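Local coordinates for protein 2-c-methyl-d-erythritol 2,4-cyclodiphosphate synthase (Plasmodium falciparum, PDB 4C82) that probably catalyses formation of 2-C-methyl-D-erythritol 2,4-cyclodiphosphate, with release of CMP, in the non-mevalonate route to isoprenoids, at residues N122-V127 / G163-K168. The protein carries 1 engineered substitution. Sequence-based numbering, arbitrary orientation.
Sequences NVIAQV and GVIGEK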
loop_
_atom_site.group_PDB
_atom_site.type_symbol
_atom_site.label_atom_id
_atom_site.label_comp_id
_atom_site.label_asym_id
_atom_site.label_seq_id
_atom_site.Cartn_x
_atom_site.Cartn_y
_atom_site.Cartn_z
ATOM N N ASN A 122 -5.417 3.463 6.241
ATOM C CA ASN A 122 -6.559 3.138 5.397
ATOM C C ASN A 122 -7.118 1.887 6.004
ATOM O O ASN A 122 -6.472 0.813 5.919
ATOM C CB ASN A 122 -6.040 2.779 3.962
ATOM C CG ASN A 122 -5.769 4.021 3.116
ATOM O OD1 ASN A 122 -6.596 4.903 3.094
ATOM N ND2 ASN A 122 -4.630 4.092 2.428
ATOM N N VAL A 123 -8.273 2.001 6.632
ATOM C CA VAL A 123 -8.949 0.799 7.168
ATOM C C VAL A 123 -9.913 0.340 6.037
ATOM O O VAL A 123 -10.706 1.156 5.495
ATOM C CB VAL A 123 -9.730 1.223 8.419
ATOM C CG1 VAL A 123 -10.490 0.055 9.056
ATOM C CG2 VAL A 123 -8.802 1.946 9.395
ATOM N N ILE A 124 -9.828 -0.934 5.647
ATOM C CA ILE A 124 -10.673 -1.455 4.556
ATOM C C ILE A 124 -11.587 -2.453 5.271
ATOM O O ILE A 124 -11.161 -3.561 5.731
ATOM C CB ILE A 124 -9.832 -2.129 3.448
ATOM C CG1 ILE A 124 -8.681 -1.149 3.014
ATOM C CG2 ILE A 124 -10.752 -2.546 2.261
ATOM C CD1 ILE A 124 -7.751 -1.620 1.848
ATOM N N ALA A 125 -12.804 -2.007 5.420
ATOM C CA ALA A 125 -13.765 -2.618 6.363
ATOM C C ALA A 125 -15.153 -2.315 5.830
ATOM O O ALA A 125 -15.487 -1.167 5.624
ATOM C CB ALA A 125 -13.611 -2.007 7.745
ATOM N N GLN A 126 -15.971 -3.340 5.660
ATOM C CA GLN A 126 -17.396 -3.158 5.311
ATOM C C GLN A 126 -18.117 -2.613 6.538
ATOM O O GLN A 126 -18.919 -1.720 6.413
ATOM C CB GLN A 126 -18.053 -4.491 4.791
ATOM C CG GLN A 126 -19.325 -4.280 3.968
ATOM C CD GLN A 126 -19.134 -3.455 2.718
ATOM O OE1 GLN A 126 -18.169 -3.650 1.975
ATOM N NE2 GLN A 126 -20.083 -2.551 2.439
ATOM N N VAL A 127 -17.783 -3.112 7.725
ATOM C CA VAL A 127 -18.236 -2.554 9.025
ATOM C C VAL A 127 -17.059 -2.627 10.031
ATOM O O VAL A 127 -16.242 -3.531 9.924
ATOM C CB VAL A 127 -19.398 -3.373 9.631
ATOM C CG1 VAL A 127 -20.633 -3.301 8.730
ATOM C CG2 VAL A 127 -18.946 -4.801 9.834
ATOM N N GLY A 163 -16.260 -10.003 -1.828
ATOM C CA GLY A 163 -15.117 -10.722 -1.310
ATOM C C GLY A 163 -15.167 -10.887 0.193
ATOM O O GLY A 163 -16.190 -10.527 0.811
ATOM N N VAL A 164 -14.060 -11.373 0.778
ATOM C CA VAL A 164 -13.971 -11.658 2.245
ATOM C C VAL A 164 -14.294 -10.419 3.050
ATOM O O VAL A 164 -15.100 -10.493 3.983
ATOM C CB VAL A 164 -12.608 -12.260 2.740
ATOM C CG1 VAL A 164 -12.014 -13.235 1.763
ATOM C CG2 VAL A 164 -11.567 -11.206 3.093
ATOM N N ILE A 165 -13.727 -9.269 2.645
ATOM C CA ILE A 165 -13.967 -8.004 3.372
ATOM C C ILE A 165 -15.378 -7.530 3.175
ATOM O O ILE A 165 -16.027 -7.115 4.127
ATOM C CB ILE A 165 -12.940 -6.890 3.065
ATOM C CG1 ILE A 165 -11.560 -7.327 3.658
ATOM C CG2 ILE A 165 -13.314 -5.532 3.686
ATOM C CD1 ILE A 165 -10.472 -7.030 2.676
ATOM N N GLY A 166 -15.836 -7.570 1.941
ATOM C CA GLY A 166 -17.126 -6.935 1.629
ATOM C C GLY A 166 -18.235 -7.798 2.259
ATOM O O GLY A 166 -19.289 -7.291 2.588
ATOM N N GLU A 167 -17.983 -9.082 2.407
ATOM C CA GLU A 167 -18.933 -9.989 3.097
ATOM C C GLU A 167 -18.779 -9.973 4.606
ATOM O O GLU A 167 -19.380 -10.799 5.265
ATOM C CB GLU A 167 -18.753 -11.412 2.547
ATOM C CG GLU A 167 -19.252 -11.444 1.122
ATOM C CD GLU A 167 -19.266 -12.830 0.480
ATOM O OE1 GLU A 167 -18.661 -13.800 0.999
ATOM O OE2 GLU A 167 -19.889 -12.903 -0.591
ATOM N N LYS A 168 -17.962 -9.039 5.147
ATOM C CA LYS A 168 -17.774 -8.911 6.582
ATOM C C LYS A 168 -17.187 -10.102 7.305
ATOM O O LYS A 168 -17.433 -10.269 8.511
ATOM C CB LYS A 168 -19.085 -8.520 7.267
ATOM C CG LYS A 168 -19.771 -7.390 6.578
ATOM C CD LYS A 168 -21.052 -7.066 7.286
ATOM C CE LYS A 168 -22.122 -6.756 6.269
ATOM N NZ LYS A 168 -22.937 -5.592 6.735
HETATM O O HOH W 1 -15.375 -6.089 6.568
#
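Q126 lies against the C-terminal end of the short helix 163-166. Its CB sits 3.4 Å from the I165 carbonyl O, and its CG is 3.3 Å from the G166 carbonyl O. CG stands anti to the backbone N (chi1 -159°). The chain then bends at chi2, which brings the oxygen end of the amide over G166, with OE1 3.5 Å from G166 CA. OE1 is gripped by the backbone N-H groups of H159 and K161, so the side chain also ties the loop before the helix to the chain that follows strand 114-124.

No direct hydrogen bond joins the two segments. A water bridges them instead: it accepts from Q126 N at 3.0 Å and donates to I165 O at 2.7 Å. I165 O also takes K168 N at 2.9 Å, within the Schellman motif that ends the helix.

Contacts on both sides of Q126 are looser. The CG2 methyl of I165 rests 3.6 Å from I124 O and just touches I124 CG2. The bent K168 chain crosses V127 at about a right angle, with CD and NZ against the V127 methyls, and V21 touches both residues. Further out, I124 packs on Y14 of the second subunit, and the side chain of I165 comes, at its nearest, within about 4 Å of a bound zinc ion. The polar link between the segments therefore runs through the water, while the Q126 amide oxygen is spent on the loop before the helix.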